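WbbM protein (PDB 6U4B) is a bifunctional, trimeric O-antigen polymerase from Klebsiella pneumoniae that probably acts as a metal-dependent glycosyltransferase. Local coordinates at residues D400-F404 / L418-L423; L423-A429 / V478-M484. One frame throughout, in Å; residues are numbered along the deposited sequence.

Interaction 1: D400-F404 / L418-L423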
ATOM      1  N   ASP A 400     -17.881 -19.148  25.672  1.00 54.31           N
ATOM      2  CA  ASP A 400     -17.158 -19.486  26.896  1.00 58.47           C
ATOM      3  C   ASP A 400     -16.338 -18.300  27.387  1.00 50.53           C
ATOM      4  O   ASP A 400     -16.470 -17.879  28.542  1.00 52.13           O
ATOM      5  CB  ASP A 400     -16.259 -20.704  26.675  1.00 69.99           C
ATOM      6  CG  ASP A 400     -17.032 -22.006  26.676  1.00 82.25           C
ATOM      7  OD1 ASP A 400     -16.550 -22.987  26.067  1.00 86.50           O
ATOM      8  OD2 ASP A 400     -18.129 -22.046  27.274  1.00 85.46           O
ATOM      9  N   LYS A 401     -15.488 -17.748  26.524  1.00 46.40           N
ATOM     10  CA  LYS A 401     -14.700 -16.571  26.859  1.00 45.22           C
ATOM     11  C   LYS A 401     -14.719 -15.591  25.693  1.00 45.86           C
ATOM     12  O   LYS A 401     -14.809 -15.983  24.527  1.00 47.53           O
ATOM     13  CB  LYS A 401     -13.251 -16.932  27.224  1.00 47.23           C
ATOM     14  CG  LYS A 401     -13.125 -17.678  28.540  1.00 54.97           C
ATOM     15  CD  LYS A 401     -11.690 -17.721  29.039  1.00 56.14           C
ATOM     16  CE  LYS A 401     -10.795 -18.518  28.110  1.00 59.74           C
ATOM     17  NZ  LYS A 401      -9.434 -18.696  28.688  1.00 60.66           N
ATOM     18  N   VAL A 402     -14.617 -14.309  26.030  1.00 44.05           N
ATOM     19  CA  VAL A 402     -14.728 -13.208  25.080  1.00 45.84           C
ATOM     20  C   VAL A 402     -13.741 -12.117  25.484  1.00 40.37           C
ATOM     21  O   VAL A 402     -13.592 -11.810  26.671  1.00 38.83           O
ATOM     22  CB  VAL A 402     -16.172 -12.661  25.041  1.00 46.48           C
ATOM     23  CG1 VAL A 402     -16.187 -11.176  24.737  1.00 45.47           C
ATOM     24  CG2 VAL A 402     -17.013 -13.432  24.035  1.00 41.59           C
ATOM     25  N   VAL A 403     -13.068 -11.531  24.495  1.00 34.21           N
ATOM     26  CA  VAL A 403     -12.106 -10.457  24.722  1.00 35.82           C
ATOM     27  C   VAL A 403     -12.732  -9.142  24.281  1.00 34.78           C
ATOM     28  O   VAL A 403     -13.024  -8.955  23.092  1.00 37.72           O
ATOM     29  CB  VAL A 403     -10.786 -10.707  23.975  1.00 41.39           C
ATOM     30  CG1 VAL A 403      -9.810  -9.572  24.235  1.00 37.26           C
ATOM     31  CG2 VAL A 403     -10.188 -12.041  24.389  1.00 46.75           C
ATOM     32  N   PHE A 404     -12.947  -8.234  25.231  1.00 35.56           N
ATOM     33  CA  PHE A 404     -13.337  -6.872  24.891  1.00 37.62           C
ATOM     34  C   PHE A 404     -12.104  -5.987  24.787  1.00 37.29           C
ATOM     35  O   PHE A 404     -11.144  -6.144  25.547  1.00 37.31           O
ATOM     36  CB  PHE A 404     -14.298  -6.275  25.925  1.00 34.36           C
ATOM     37  CG  PHE A 404     -14.540  -4.798  25.727  1.00 39.45           C
ATOM     38  CD1 PHE A 404     -15.565  -4.361  24.907  1.00 42.02           C
ATOM     39  CD2 PHE A 404     -13.719  -3.850  26.332  1.00 44.04           C
ATOM     40  CE1 PHE A 404     -15.780  -3.014  24.702  1.00 43.70           C
ATOM     41  CE2 PHE A 404     -13.923  -2.502  26.121  1.00 39.83           C
ATOM     42  CZ  PHE A 404     -14.958  -2.084  25.312  1.00 41.82           C
ATOM     43  N   LEU A 418      -4.434 -13.973  24.670  1.00 46.94           N
ATOM     44  CA  LEU A 418      -5.215 -13.612  25.848  1.00 45.89           C
ATOM     45  C   LEU A 418      -6.193 -14.718  26.221  1.00 48.71           C
ATOM     46  O   LEU A 418      -6.515 -14.891  27.402  1.00 50.54           O
ATOM     47  CB  LEU A 418      -5.963 -12.298  25.613  1.00 40.44           C
ATOM     48  CG  LEU A 418      -5.127 -11.017  25.618  1.00 39.47           C
ATOM     49  CD1 LEU A 418      -6.026  -9.802  25.480  1.00 38.09           C
ATOM     50  CD2 LEU A 418      -4.287 -10.927  26.884  1.00 42.51           C
ATOM     51  N   LEU A 419      -6.665 -15.482  25.233  1.00 49.47           N
ATOM     52  CA  LEU A 419      -7.551 -16.605  25.507  1.00 53.16           C
ATOM     53  C   LEU A 419      -6.826 -17.776  26.154  1.00 54.08           C
ATOM     54  O   LEU A 419      -7.478 -18.630  26.763  1.00 51.08           O
ATOM     55  CB  LEU A 419      -8.230 -17.075  24.219  1.00 56.65           C
ATOM     56  CG  LEU A 419      -9.319 -16.185  23.620  1.00 55.14           C
ATOM     57  CD1 LEU A 419     -10.032 -16.912  22.491  1.00 58.51           C
ATOM     58  CD2 LEU A 419     -10.307 -15.757  24.692  1.00 55.19           C
ATOM     59  N   ASP A 420      -5.501 -17.842  26.032  1.00 53.14           N
ATOM     60  CA  ASP A 420      -4.728 -18.929  26.614  1.00 57.46           C
ATOM     61  C   ASP A 420      -4.349 -18.684  28.069  1.00 55.34           C
ATOM     62  O   ASP A 420      -3.842 -19.603  28.722  1.00 59.92           O
ATOM     63  CB  ASP A 420      -3.457 -19.178  25.795  1.00 65.37           C
ATOM     64  CG  ASP A 420      -3.753 -19.642  24.384  1.00 72.22           C
ATOM     65  OD1 ASP A 420      -4.796 -20.299  24.182  1.00 74.54           O
ATOM     66  OD2 ASP A 420      -2.944 -19.349  23.478  1.00 74.61           O
ATOM     67  N   VAL A 421      -4.574 -17.483  28.586  1.00 51.41           N
ATOM     68  CA  VAL A 421      -4.219 -17.188  29.978  1.00 53.45           C
ATOM     69  C   VAL A 421      -5.139 -17.972  30.908  1.00 59.38           C
ATOM     70  O   VAL A 421      -6.373 -17.897  30.759  1.00 55.64           O
ATOM     71  CB  VAL A 421      -4.316 -15.686  30.246  1.00 48.27           C
ATOM     72  CG1 VAL A 421      -4.095 -15.394  31.723  1.00 46.26           C
ATOM     73  CG2 VAL A 421      -3.308 -14.928  29.395  1.00 48.91           C
ATOM     74  N   PRO A 422      -4.604 -18.734  31.862  1.00 64.11           N
ATOM     75  CA  PRO A 422      -5.470 -19.477  32.790  1.00 65.53           C
ATOM     76  C   PRO A 422      -6.275 -18.523  33.664  1.00 61.63           C
ATOM     77  O   PRO A 422      -5.716 -17.658  34.341  1.00 62.44           O
ATOM     78  CB  PRO A 422      -4.480 -20.304  33.621  1.00 69.50           C
ATOM     79  CG  PRO A 422      -3.208 -20.322  32.815  1.00 70.45           C
ATOM     80  CD  PRO A 422      -3.176 -19.010  32.095  1.00 66.10           C
ATOM     81  N   LEU A 423      -7.601 -18.693  33.645  1.00 58.55           N
ATOM     82  CA  LEU A 423      -8.500 -17.827  34.393  1.00 56.10           C
ATOM     83  C   LEU A 423      -9.077 -18.461  35.650  1.00 58.17           C
ATOM     84  O   LEU A 423      -9.500 -17.726  36.545  1.00 55.10           O
ATOM     85  CB  LEU A 423      -9.666 -17.366  33.503  1.00 53.53           C
ATOM     86  CG  LEU A 423      -9.642 -15.915  33.007  1.00 49.26           C
ATOM     87  CD1 LEU A 423      -8.315 -15.598  32.351  1.00 46.80           C
ATOM     88  CD2 LEU A 423     -10.796 -15.669  32.046  1.00 47.17           C
TER
HETATM   89  O   HOH W   1      -7.848 -16.636  29.229  1.00 48.38           O
HETATM   90  O   HOH W   2      -8.896 -19.973  31.761  1.00 57.30           O
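The flat group that Lys401 meets here is the peptide carbonyl of Leu419, and the ammonium approaches it tilted, NZ lying 31° off the carbonyl plane. The bond is short, 2.7 Å from Lys401 NZ to Leu419 O, and a bend in the lysine chain (chi3 -65°) brings the amine to the helix-like loop residues 418-420. Lys401 NZ also gives a hydrogen bond to water 1, 2.7 Å away, which sits among the loop's carbonyls and reaches Leu418 O at 2.9 Å. Water 2, weakly bound to the same nitrogen, accepts from Leu423 N at 2.6 Å, so the waters probably extend the reach of the ammonium along the loop. Nearer the backbone the lysine chain makes an apolar contact: Lys401 CD rests 3.7 Å from Leu423 CD2. The two branches of Val403 divide the leucines, CG2 meeting Leu419 CD2 at 3.7 Å and CG1 meeting Leu418 CD1 at 4.0 Å, the latter side chains crossing nearly at right angles. Covering a central strand with the loop that follows the metal motif suits the GT-A-type fold expected of family 8 glycosyltransferases; strand 402-405 runs straight to Asp406 of the DxD magnesium site.

Interaction 2: L423-A429 / V478-M484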
ATOM      1  N   LEU A 423      -7.601 -18.693  33.645  1.00 58.55           N
ATOM      2  CA  LEU A 423      -8.500 -17.827  34.393  1.00 56.10           C
ATOM      3  C   LEU A 423      -9.077 -18.461  35.650  1.00 58.17           C
ATOM      4  O   LEU A 423      -9.500 -17.726  36.545  1.00 55.10           O
ATOM      5  CB  LEU A 423      -9.666 -17.366  33.503  1.00 53.53           C
ATOM      6  CG  LEU A 423      -9.642 -15.915  33.007  1.00 49.26           C
ATOM      7  CD1 LEU A 423      -8.315 -15.598  32.351  1.00 46.80           C
ATOM      8  CD2 LEU A 423     -10.796 -15.669  32.046  1.00 47.17           C
ATOM      9  N   GLY A 424      -9.103 -19.788  35.746  1.00 59.85           N
ATOM     10  CA  GLY A 424      -9.769 -20.412  36.878  1.00 60.01           C
ATOM     11  C   GLY A 424     -11.242 -20.063  36.882  1.00 61.95           C
ATOM     12  O   GLY A 424     -11.904 -20.045  35.839  1.00 63.66           O
ATOM     13  N   ASN A 425     -11.771 -19.772  38.070  1.00 61.75           N
ATOM     14  CA  ASN A 425     -13.125 -19.252  38.194  1.00 59.15           C
ATOM     15  C   ASN A 425     -13.148 -17.742  38.401  1.00 54.68           C
ATOM     16  O   ASN A 425     -14.165 -17.200  38.848  1.00 53.88           O
ATOM     17  CB  ASN A 425     -13.882 -19.961  39.321  1.00 63.18           C
ATOM     18  CG  ASN A 425     -13.162 -19.893  40.653  1.00 66.39           C
ATOM     19  OD1 ASN A 425     -12.257 -19.082  40.850  1.00 66.64           O
ATOM     20  ND2 ASN A 425     -13.568 -20.750  41.583  1.00 68.64           N
ATOM     21  N   ASN A 426     -12.049 -17.055  38.094  1.00 51.58           N
ATOM     22  CA  ASN A 426     -12.076 -15.601  38.074  1.00 49.58           C
ATOM     23  C   ASN A 426     -13.043 -15.119  37.001  1.00 48.69           C
ATOM     24  O   ASN A 426     -13.265 -15.785  35.986  1.00 43.93           O
ATOM     25  CB  ASN A 426     -10.679 -15.030  37.820  1.00 48.97           C
ATOM     26  CG  ASN A 426      -9.816 -15.031  39.064  1.00 50.70           C
ATOM     27  OD1 ASN A 426     -10.320 -15.157  40.179  1.00 52.34           O
ATOM     28  ND2 ASN A 426      -8.509 -14.874  38.882  1.00 45.72           N
ATOM     29  N   LEU A 427     -13.632 -13.950  37.239  1.00 50.36           N
ATOM     30  CA  LEU A 427     -14.658 -13.459  36.330  1.00 49.12           C
ATOM     31  C   LEU A 427     -14.062 -12.762  35.117  1.00 43.36           C
ATOM     32  O   LEU A 427     -14.642 -12.829  34.028  1.00 40.84           O
ATOM     33  CB  LEU A 427     -15.609 -12.523  37.075  1.00 38.47           C
ATOM     34  CG  LEU A 427     -16.353 -13.190  38.232  1.00 47.84           C
ATOM     35  CD1 LEU A 427     -17.311 -12.210  38.894  1.00 45.26           C
ATOM     36  CD2 LEU A 427     -17.090 -14.433  37.750  1.00 51.15           C
ATOM     37  N   VAL A 428     -12.914 -12.098  35.276  1.00 41.63           N
ATOM     38  CA  VAL A 428     -12.278 -11.371  34.185  1.00 40.58           C
ATOM     39  C   VAL A 428     -10.764 -11.463  34.305  1.00 46.76           C
ATOM     40  O   VAL A 428     -10.212 -11.807  35.354  1.00 49.62           O
ATOM     41  CB  VAL A 428     -12.687  -9.878  34.141  1.00 40.64           C
ATOM     42  CG1 VAL A 428     -14.149  -9.717  33.757  1.00 39.96           C
ATOM     43  CG2 VAL A 428     -12.394  -9.210  35.482  1.00 38.76           C
ATOM     44  N   ALA A 429     -10.100 -11.147  33.196  1.00 46.66           N
ATOM     45  CA  ALA A 429      -8.675 -10.858  33.169  1.00 49.27           C
ATOM     46  C   ALA A 429      -8.500  -9.459  32.602  1.00 49.05           C
ATOM     47  O   ALA A 429      -9.133  -9.114  31.599  1.00 49.30           O
ATOM     48  CB  ALA A 429      -7.905 -11.884  32.334  1.00 45.03           C
ATOM     49  N   VAL A 478     -10.732  -9.743  29.301  1.00 40.45           N
ATOM     50  CA  VAL A 478     -11.123 -11.097  28.933  1.00 40.70           C
ATOM     51  C   VAL A 478     -12.282 -11.495  29.838  1.00 41.61           C
ATOM     52  O   VAL A 478     -12.102 -11.701  31.040  1.00 40.78           O
ATOM     53  CB  VAL A 478      -9.961 -12.086  29.056  1.00 41.46           C
ATOM     54  CG1 VAL A 478     -10.405 -13.468  28.595  1.00 37.00           C
ATOM     55  CG2 VAL A 478      -8.766 -11.603  28.246  1.00 41.10           C
ATOM     56  N   PHE A 479     -13.474 -11.593  29.262  1.00 38.76           N
ATOM     57  CA  PHE A 479     -14.650 -11.988  30.020  1.00 43.56           C
ATOM     58  C   PHE A 479     -14.706 -13.505  30.143  1.00 43.97           C
ATOM     59  O   PHE A 479     -14.648 -14.220  29.138  1.00 43.89           O
ATOM     60  CB  PHE A 479     -15.923 -11.471  29.347  1.00 41.04           C
ATOM     61  CG  PHE A 479     -16.184 -10.009  29.579  1.00 36.90           C
ATOM     62  CD1 PHE A 479     -15.464  -9.044  28.896  1.00 37.43           C
ATOM     63  CD2 PHE A 479     -17.159  -9.603  30.472  1.00 35.60           C
ATOM     64  CE1 PHE A 479     -15.709  -7.700  29.108  1.00 38.11           C
ATOM     65  CE2 PHE A 479     -17.409  -8.262  30.685  1.00 35.91           C
ATOM     66  CZ  PHE A 479     -16.684  -7.309  30.004  1.00 32.82           C
ATOM     67  N   ASN A 480     -14.805 -13.995  31.379  1.00 38.83           N
ATOM     68  CA  ASN A 480     -15.102 -15.404  31.628  1.00 42.74           C
ATOM     69  C   ASN A 480     -16.621 -15.549  31.622  1.00 48.15           C
ATOM     70  O   ASN A 480     -17.279 -15.639  32.662  1.00 51.69           O
ATOM     71  CB  ASN A 480     -14.486 -15.869  32.942  1.00 37.78           C
ATOM     72  CG  ASN A 480     -14.614 -17.367  33.151  1.00 44.86           C
ATOM     73  OD1 ASN A 480     -15.361 -18.047  32.446  1.00 48.57           O
ATOM     74  ND2 ASN A 480     -13.886 -17.890  34.130  1.00 48.40           N
ATOM     75  N   VAL A 481     -17.182 -15.561  30.409  1.00 41.48           N
ATOM     76  CA  VAL A 481     -18.634 -15.539  30.255  1.00 43.33           C
ATOM     77  C   VAL A 481     -19.262 -16.772  30.889  1.00 44.63           C
ATOM     78  O   VAL A 481     -20.293 -16.679  31.568  1.00 41.21           O
ATOM     79  CB  VAL A 481     -19.013 -15.411  28.768  1.00 45.34           C
ATOM     80  CG1 VAL A 481     -20.524 -15.439  28.601  1.00 46.12           C
ATOM     81  CG2 VAL A 481     -18.436 -14.132  28.183  1.00 37.22           C
ATOM     82  N   LYS A 482     -18.651 -17.945  30.687  1.00 47.37           N
ATOM     83  CA  LYS A 482     -19.212 -19.177  31.238  1.00 54.59           C
ATOM     84  C   LYS A 482     -19.370 -19.087  32.752  1.00 55.75           C
ATOM     85  O   LYS A 482     -20.384 -19.535  33.303  1.00 55.01           O
ATOM     86  CB  LYS A 482     -18.339 -20.374  30.862  1.00 59.80           C
ATOM     87  CG  LYS A 482     -18.707 -21.647  31.614  1.00 64.91           C
ATOM     88  CD  LYS A 482     -18.795 -22.855  30.695  1.00 70.71           C
ATOM     89  CE  LYS A 482     -17.430 -23.272  30.181  1.00 73.37           C
ATOM     90  NZ  LYS A 482     -17.512 -24.529  29.384  1.00 77.47           N
ATOM     91  N   GLN A 483     -18.386 -18.506  33.439  1.00 51.53           N
ATOM     92  CA  GLN A 483     -18.506 -18.336  34.883  1.00 51.81           C
ATOM     93  C   GLN A 483     -19.558 -17.289  35.226  1.00 50.00           C
ATOM     94  O   GLN A 483     -20.304 -17.450  36.199  1.00 53.42           O
ATOM     95  CB  GLN A 483     -17.153 -17.958  35.484  1.00 49.78           C
ATOM     96  CG  GLN A 483     -17.094 -18.077  36.996  1.00 51.70           C
ATOM     97  CD  GLN A 483     -17.239 -19.510  37.473  1.00 56.64           C
ATOM     98  OE1 GLN A 483     -16.859 -20.451  36.775  1.00 56.28           O
ATOM     99  NE2 GLN A 483     -17.796 -19.683  38.666  1.00 62.02           N
ATOM    100  N   MET A 484     -19.635 -16.211  34.439  1.00 44.61           N
ATOM    101  CA  MET A 484     -20.648 -15.190  34.685  1.00 47.94           C
ATOM    102  C   MET A 484     -22.056 -15.734  34.490  1.00 50.35           C
ATOM    103  O   MET A 484     -22.988 -15.300  35.175  1.00 49.61           O
ATOM    104  CB  MET A 484     -20.417 -13.985  33.772  1.00 45.98           C
ATOM    105  CG  MET A 484     -19.163 -13.203  34.088  1.00 46.71           C
ATOM    106  SD  MET A 484     -19.014 -11.709  33.093  1.00 48.50           S
ATOM    107  CE  MET A 484     -17.480 -11.051  33.732  1.00 52.93           C
TER
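Asn480 faces the turn of residues 423-426 and the start of strand 428-432. Its CB lies 3.2 Å from Leu427 O and against Leu423 CD2, the Leu423 and Asn480 side chains passing in opposite directions. CG, anti to the backbone N (chi1 -172°), packs beside Asn426 O, and ND2 donates to that Asn426 O at 2.9 Å, arriving almost in line with the C=O but bent at its own hydrogen (144°). The other tip atom, OD1, accepts from Gln483 N at 3.2 Å, approached from well above the carbonyl plane; held at both ends, the amide has little freedom to rotate. The backbone N of Asn480 donates to Leu427 O at 2.9 Å, and the methyl CE of Met484 packs beside this oxygen and on Val428 CG1. Gln483 lays CG against Leu427 CD2 at 3.7 Å, while its NE2 hydrogen-bonds Glu487, one turn further along the same helix. Ala429 and Val478 form an antiparallel hydrogen-bonded pair, Ala429 N to Val478 O being 3.0 Å. A type II' turn leading into one strand thus meets a strand-to-helix junction on its neighbour, where Asn480 is a classic asparagine N-cap.

Interactions 1 and 2 illustrate how adjoining contacts can share parts: their centres lie 8 Å apart and Leu423 belongs to both, its CD2 methyl serving the lysine chain of one and the N-cap asparagine of the other. Strands 402-405 and 477-479 are antiparallel neighbours in one sheet, joined by a probable hydrogen bond from Phe479 N to Val402 O (2.6 Å). Just ahead of strand 402-405, Asp400 OD2 and Lys482 NZ, 3.3 Å apart, form a long, weak ion pair. Neither contact binds metal, yet the side chains of Val403 and Phe479 each lie about 13 Å from the magnesium ion held by Asp406, Asp408 and His560.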